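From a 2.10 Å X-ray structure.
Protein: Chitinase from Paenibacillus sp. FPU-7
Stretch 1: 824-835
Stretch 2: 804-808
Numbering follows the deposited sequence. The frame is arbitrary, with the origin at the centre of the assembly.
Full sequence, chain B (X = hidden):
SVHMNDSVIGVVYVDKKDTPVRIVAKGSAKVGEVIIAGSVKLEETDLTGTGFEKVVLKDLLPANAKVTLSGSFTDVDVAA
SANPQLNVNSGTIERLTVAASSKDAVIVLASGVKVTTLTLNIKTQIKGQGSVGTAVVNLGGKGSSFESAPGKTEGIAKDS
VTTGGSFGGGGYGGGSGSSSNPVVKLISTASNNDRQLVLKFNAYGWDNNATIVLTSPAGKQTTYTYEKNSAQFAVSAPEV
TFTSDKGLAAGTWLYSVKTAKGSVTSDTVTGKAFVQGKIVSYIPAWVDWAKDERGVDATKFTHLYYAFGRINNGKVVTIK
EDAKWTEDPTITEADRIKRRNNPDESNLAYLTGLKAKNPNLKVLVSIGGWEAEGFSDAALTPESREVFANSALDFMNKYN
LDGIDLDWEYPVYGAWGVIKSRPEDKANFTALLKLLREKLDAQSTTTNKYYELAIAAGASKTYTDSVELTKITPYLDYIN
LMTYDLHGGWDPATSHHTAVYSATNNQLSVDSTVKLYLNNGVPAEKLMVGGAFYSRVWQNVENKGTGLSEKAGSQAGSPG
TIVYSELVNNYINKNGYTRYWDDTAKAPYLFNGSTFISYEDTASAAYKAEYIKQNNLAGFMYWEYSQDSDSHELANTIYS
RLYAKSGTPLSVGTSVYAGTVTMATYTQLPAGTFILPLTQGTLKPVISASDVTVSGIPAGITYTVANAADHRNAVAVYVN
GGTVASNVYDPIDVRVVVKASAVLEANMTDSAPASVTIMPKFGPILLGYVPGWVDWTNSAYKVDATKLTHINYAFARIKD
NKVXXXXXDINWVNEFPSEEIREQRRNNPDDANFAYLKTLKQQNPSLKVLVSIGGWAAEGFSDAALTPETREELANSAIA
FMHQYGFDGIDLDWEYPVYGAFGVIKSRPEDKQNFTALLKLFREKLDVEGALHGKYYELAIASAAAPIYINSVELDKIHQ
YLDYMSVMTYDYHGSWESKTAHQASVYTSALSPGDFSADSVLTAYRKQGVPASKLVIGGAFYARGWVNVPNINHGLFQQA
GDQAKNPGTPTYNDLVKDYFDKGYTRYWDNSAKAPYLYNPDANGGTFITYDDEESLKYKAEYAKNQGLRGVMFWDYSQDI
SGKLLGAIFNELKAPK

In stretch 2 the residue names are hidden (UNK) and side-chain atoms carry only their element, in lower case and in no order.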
ATOM      1  N   GLN B 824      27.545 -33.710 -46.737  1.00 33.36           N
ATOM      2  CA  GLN B 824      28.364 -33.745 -45.507  1.00 37.34           C
ATOM      3  C   GLN B 824      27.564 -34.440 -44.341  1.00 33.53           C
ATOM      4  O   GLN B 824      28.125 -35.161 -43.576  1.00 32.27           O
ATOM      5  CB  GLN B 824      28.736 -32.321 -45.218  1.00 40.59           C
ATOM      6  CG  GLN B 824      29.199 -31.900 -43.871  1.00 45.96           C
ATOM      7  CD  GLN B 824      29.047 -30.371 -43.806  1.00 60.90           C
ATOM      8  OE1 GLN B 824      29.259 -29.674 -44.818  1.00 65.11           O
ATOM      9  NE2 GLN B 824      28.617 -29.857 -42.661  1.00 66.26           N
ATOM     10  N   ARG B 825      26.257 -34.214 -44.281  1.00 32.33           N
ATOM     11  CA  ARG B 825      25.404 -34.792 -43.232  1.00 29.70           C
ATOM     12  C   ARG B 825      25.252 -36.276 -43.433  1.00 28.62           C
ATOM     13  O   ARG B 825      25.426 -37.038 -42.486  1.00 24.56           O
ATOM     14  CB  ARG B 825      24.100 -34.013 -43.112  1.00 28.08           C
ATOM     15  CG  ARG B 825      24.339 -32.674 -42.416  1.00 25.26           C
ATOM     16  CD  ARG B 825      23.081 -31.943 -42.092  1.00 24.46           C
ATOM     17  NE  ARG B 825      23.395 -30.855 -41.201  1.00 24.37           N
ATOM     18  CZ  ARG B 825      22.510 -30.117 -40.530  1.00 27.76           C
ATOM     19  NH1 ARG B 825      21.197 -30.298 -40.618  1.00 32.39           N
ATOM     20  NH2 ARG B 825      22.948 -29.152 -39.755  1.00 27.33           N
ATOM     21  N   ARG B 826      25.038 -36.716 -44.679  1.00 30.05           N
ATOM     22  CA  ARG B 826      24.971 -38.161 -45.008  1.00 30.87           C
ATOM     23  C   ARG B 826      26.231 -38.894 -44.598  1.00 28.57           C
ATOM     24  O   ARG B 826      26.163 -40.077 -44.218  1.00 31.22           O
ATOM     25  CB  ARG B 826      24.683 -38.427 -46.496  1.00 34.99           C
ATOM     26  CG  ARG B 826      23.255 -38.055 -46.926  1.00 45.57           C
ATOM     27  CD  ARG B 826      22.815 -38.528 -48.338  1.00 49.63           C
ATOM     28  NE  ARG B 826      23.608 -37.948 -49.434  1.00 43.39           N
ATOM     29  CZ  ARG B 826      23.318 -36.830 -50.101  1.00 47.03           C
ATOM     30  NH1 ARG B 826      22.219 -36.106 -49.879  1.00 49.33           N
ATOM     31  NH2 ARG B 826      24.139 -36.433 -51.047  1.00 52.03           N
ATOM     32  N   ASN B 827      27.351 -38.190 -44.681  1.00 24.94           N
ATOM     33  CA  ASN B 827      28.648 -38.698 -44.335  1.00 30.67           C
ATOM     34  C   ASN B 827      29.173 -38.174 -42.956  1.00 29.78           C
ATOM     35  O   ASN B 827      30.374 -38.143 -42.710  1.00 28.76           O
ATOM     36  CB  ASN B 827      29.642 -38.269 -45.417  1.00 36.18           C
ATOM     37  CG  ASN B 827      29.377 -38.961 -46.718  1.00 36.59           C
ATOM     38  OD1 ASN B 827      28.874 -38.355 -47.650  1.00 43.77           O
ATOM     39  ND2 ASN B 827      29.635 -40.241 -46.759  1.00 37.74           N
ATOM     40  N   ASN B 828      28.268 -37.846 -42.057  1.00 29.30           N
ATOM     41  CA  ASN B 828      28.646 -37.391 -40.720  1.00 27.61           C
ATOM     42  C   ASN B 828      29.687 -38.325 -40.122  1.00 26.05           C
ATOM     43  O   ASN B 828      29.540 -39.547 -40.153  1.00 24.03           O
ATOM     44  CB  ASN B 828      27.430 -37.303 -39.815  1.00 27.53           C
ATOM     45  CG  ASN B 828      27.701 -36.454 -38.639  1.00 25.66           C
ATOM     46  OD1 ASN B 828      27.761 -35.235 -38.754  1.00 26.61           O
ATOM     47  ND2 ASN B 828      27.985 -37.094 -37.524  1.00 25.89           N
ATOM     48  N   PRO B 829      30.784 -37.749 -39.636  1.00 22.77           N
ATOM     49  CA  PRO B 829      31.938 -38.507 -39.230  1.00 24.51           C
ATOM     50  C   PRO B 829      31.852 -39.193 -37.858  1.00 23.90           C
ATOM     51  O   PRO B 829      32.744 -39.072 -37.060  1.00 23.03           O
ATOM     52  CB  PRO B 829      33.047 -37.446 -39.247  1.00 23.89           C
ATOM     53  CG  PRO B 829      32.347 -36.202 -38.842  1.00 24.33           C
ATOM     54  CD  PRO B 829      30.992 -36.304 -39.500  1.00 23.88           C
ATOM     55  N   ASP B 830      30.847 -40.049 -37.667  1.00 27.04           N
ATOM     56  CA  ASP B 830      30.554 -40.655 -36.353  1.00 21.94           C
ATOM     57  C   ASP B 830      31.593 -41.653 -36.042  1.00 23.74           C
ATOM     58  O   ASP B 830      32.223 -41.560 -34.976  1.00 20.82           O
ATOM     59  CB  ASP B 830      29.134 -41.238 -36.316  1.00 20.73           C
ATOM     60  CG  ASP B 830      28.090 -40.175 -36.325  1.00 22.34           C
ATOM     61  OD1 ASP B 830      28.021 -39.365 -35.326  1.00 19.45           O
ATOM     62  OD2 ASP B 830      27.330 -40.098 -37.319  1.00 20.61           O
ATOM     63  N   ASP B 831      31.894 -42.574 -36.974  1.00 23.87           N
ATOM     64  CA  ASP B 831      32.922 -43.555 -36.648  1.00 22.98           C
ATOM     65  C   ASP B 831      34.283 -42.932 -36.325  1.00 23.87           C
ATOM     66  O   ASP B 831      34.968 -43.403 -35.427  1.00 24.78           O
ATOM     67  CB  ASP B 831      33.155 -44.540 -37.805  1.00 27.00           C
ATOM     68  CG  ASP B 831      32.089 -45.613 -37.909  1.00 30.67           C
ATOM     69  OD1 ASP B 831      31.363 -45.947 -36.933  1.00 32.37           O
ATOM     70  OD2 ASP B 831      31.998 -46.195 -38.990  1.00 33.75           O
ATOM     71  N   ALA B 832      34.727 -41.959 -37.127  1.00 23.72           N
ATOM     72  CA  ALA B 832      36.002 -41.263 -36.818  1.00 26.51           C
ATOM     73  C   ALA B 832      35.922 -40.575 -35.445  1.00 24.42           C
ATOM     74  O   ALA B 832      36.847 -40.638 -34.669  1.00 22.54           O
ATOM     75  CB  ALA B 832      36.349 -40.237 -37.883  1.00 25.34           C
ATOM     76  N   ASN B 833      34.815 -39.900 -35.181  1.00 24.31           N
ATOM     77  CA  ASN B 833      34.617 -39.304 -33.814  1.00 24.63           C
ATOM     78  C   ASN B 833      34.638 -40.321 -32.704  1.00 23.50           C
ATOM     79  O   ASN B 833      35.196 -40.021 -31.652  1.00 24.66           O
ATOM     80  CB  ASN B 833      33.368 -38.496 -33.740  1.00 23.69           C
ATOM     81  CG  ASN B 833      33.509 -37.203 -34.454  1.00 23.08           C
ATOM     82  OD1 ASN B 833      34.634 -36.692 -34.565  1.00 23.73           O
ATOM     83  ND2 ASN B 833      32.381 -36.593 -34.842  1.00 21.44           N
ATOM     84  N   PHE B 834      34.132 -41.539 -32.917  1.00 22.58           N
ATOM     85  CA  PHE B 834      34.154 -42.488 -31.875  1.00 20.89           C
ATOM     86  C   PHE B 834      35.581 -42.973 -31.665  1.00 24.52           C
ATOM     87  O   PHE B 834      35.959 -43.254 -30.490  1.00 21.94           O
ATOM     88  CB  PHE B 834      33.233 -43.722 -32.127  1.00 23.49           C
ATOM     89  CG  PHE B 834      31.734 -43.387 -32.338  1.00 23.48           C
ATOM     90  CD1 PHE B 834      31.115 -42.301 -31.700  1.00 20.74           C
ATOM     91  CD2 PHE B 834      30.954 -44.176 -33.164  1.00 21.93           C
ATOM     92  CE1 PHE B 834      29.786 -42.042 -31.908  1.00 21.56           C
ATOM     93  CE2 PHE B 834      29.625 -43.876 -33.387  1.00 20.34           C
ATOM     94  CZ  PHE B 834      29.031 -42.848 -32.727  1.00 19.63           C
ATOM     95  N   ALA B 835      36.392 -43.099 -32.729  1.00 21.59           N
ATOM     96  CA  ALA B 835      37.803 -43.463 -32.476  1.00 23.51           C
ATOM     97  C   ALA B 835      38.507 -42.336 -31.783  1.00 21.31           C
ATOM     98  O   ALA B 835      39.339 -42.563 -30.913  1.00 24.56           O
ATOM     99  CB  ALA B 835      38.548 -43.783 -33.777  1.00 29.27           C
ATOM    100  N   UNK B 804      20.130 -44.947 -33.651  1.00 17.47           N
ATOM    101  CA  UNK B 804      20.937 -44.908 -34.890  1.00 19.18           C
ATOM    102  C   UNK B 804      21.841 -43.697 -34.888  1.00 19.98           C
ATOM    103  O   UNK B 804      21.709 -42.823 -34.046  1.00 20.80           O
ATOM    104  c   UNK B 804      20.034 -44.847 -36.103  1.00 19.90           C
ATOM    105  c   UNK B 804      19.192 -43.608 -36.100  1.00 19.28           C
ATOM    106  c   UNK B 804      19.153 -46.071 -36.109  1.00 19.27           C
ATOM    107  N   UNK B 805      22.847 -43.712 -35.748  1.00 20.56           N
ATOM    108  CA  UNK B 805      23.670 -42.528 -35.949  1.00 19.88           C
ATOM    109  C   UNK B 805      22.867 -41.405 -36.560  1.00 18.80           C
ATOM    110  O   UNK B 805      21.859 -41.650 -37.270  1.00 19.76           O
ATOM    111  c   UNK B 805      24.836 -42.829 -36.839  1.00 23.00           C
ATOM    112  n   UNK B 805      28.877 -45.711 -37.791  1.00 32.72           N
ATOM    113  c   UNK B 805      25.864 -43.782 -36.257  1.00 23.35           C
ATOM    114  c   UNK B 805      26.835 -44.297 -37.357  1.00 24.94           C
ATOM    115  c   UNK B 805      28.028 -45.015 -36.752  1.00 27.69           C
ATOM    116  N   UNK B 806      23.298 -40.168 -36.282  1.00 18.67           N
ATOM    117  CA  UNK B 806      22.555 -38.958 -36.692  1.00 20.11           C
ATOM    118  C   UNK B 806      22.405 -38.863 -38.207  1.00 18.69           C
ATOM    119  O   UNK B 806      21.420 -38.300 -38.690  1.00 20.06           O
ATOM    120  c   UNK B 806      22.625 -35.315 -35.383  1.00 21.74           C
ATOM    121  c   UNK B 806      23.234 -37.668 -36.148  1.00 20.21           C
ATOM    122  c   UNK B 806      22.242 -36.516 -36.216  1.00 21.92           C
ATOM    123  c   UNK B 806      24.551 -37.366 -36.845  1.00 18.69           C
ATOM    124  N   UNK B 807      23.355 -39.453 -38.934  1.00 20.84           N
ATOM    125  CA  UNK B 807      23.242 -39.523 -40.406  1.00 25.43           C
ATOM    126  C   UNK B 807      22.040 -40.328 -40.920  1.00 26.34           C
ATOM    127  O   UNK B 807      21.757 -40.252 -42.072  1.00 26.02           O
ATOM    128  c   UNK B 807      24.534 -40.019 -41.029  1.00 24.52           C
ATOM    129  o   UNK B 807      24.911 -41.283 -40.565  1.00 23.14           O
ATOM    130  N   UNK B 808      21.325 -41.054 -40.050  1.00 23.42           N
ATOM    131  CA  UNK B 808      20.144 -41.774 -40.423  1.00 23.39           C
ATOM    132  C   UNK B 808      18.874 -41.043 -40.151  1.00 21.86           C
ATOM    133  O   UNK B 808      17.794 -41.536 -40.500  1.00 26.88           O
ATOM    134  c   UNK B 808      21.296 -44.525 -41.417  1.00 30.92           C
ATOM    135  o   UNK B 808      20.257 -44.420 -42.113  1.00 30.28           O
ATOM    136  c   UNK B 808      20.112 -43.108 -39.732  1.00 23.02           C
ATOM    137  c   UNK B 808      21.315 -43.956 -39.996  1.00 23.76           C
ATOM    138  o   UNK B 808      22.335 -45.019 -41.839  1.00 33.27           O
TER
HETATM  139  O   HOH W   1      25.494 -40.002 -34.419  1.00 21.02           O
HETATM  140  O   HOH W   2      27.420 -41.306 -39.600  1.00 21.35           O

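Position 804 has three side-chain atoms, all carbon. The first is bonded to both of the others, so the side chain forks at CB. It lies out of reach of stretch 1. A CB carrying two carbons and nothing more is valine, Val804. It sits in a strand that begins earlier in the chain.

Position 805 carries four carbons in a row ending in a nitrogen. The chain is unbranched and nearly straight beyond its first torsion, with the later angles between 166° and 171°. The nitrogen lies 2.6 Å from Asp831 OD1. The carbon next to it is 3.9 Å from Phe834 CE2, and CB is 3.7 Å from Asp830 OD2. This is lysine, Lys805. Its NZ donates a hydrogen bond to Asp831 OD1 at 2.6 Å, as part of a salt bridge.

Position 806 has four side-chain carbons. They fork at the first, and one arm is two carbons long. The one-carbon arm lies 3.5 Å from Asn828 ND2 and 3.9 Å from Asp830 OD2. Branching at CB with unequal arms identifies isoleucine, Ile806. The atom making these contacts is CG2. The residue is buried and starts a short 3-10 segment.

Position 807 has one carbon and then one oxygen. CB lies 3.4 Å from Arg825 O and 3.6 Å from Arg826 O, so it packs against the end of the first helix. The oxygen is bonded to a single carbon, as in a hydroxyl. This is serine, Ser807, with chi1 in the p well. Its OG donates to water 2 at 2.7 Å.

Position 808 has three carbons, the third carrying two oxygens. CA-to-CB points away from stretch 1, and the side chain makes no contact with it. The carboxylate on a two-carbon spacer is glutamate, Glu808. Its N bonds to Lys805 O at 2.9 Å, closing the turn.

The contact is small, burying 328 Å² over both sides. Lys805 spans the start of the second helix, with its charge paired to Asp831 and its aliphatic end against Phe834. Asp830 is held by Asn828, whose ND2 donates to Asp830 OD2 at 3.1 Å. Two waters link this acid to stretch 2. Water 1 accepts from Ile806 N at 2.9 Å and donates a weak bond to Asp830 OD1 at 2.8 Å. Water 2, bound to Ser807 OG, donates to Asn828 O at 2.8 Å and Asp830 OD2 at 2.6 Å. One direct salt bridge, water bridges and close packing thus join the stretches.

Stretch 2 (804-808) VKISE
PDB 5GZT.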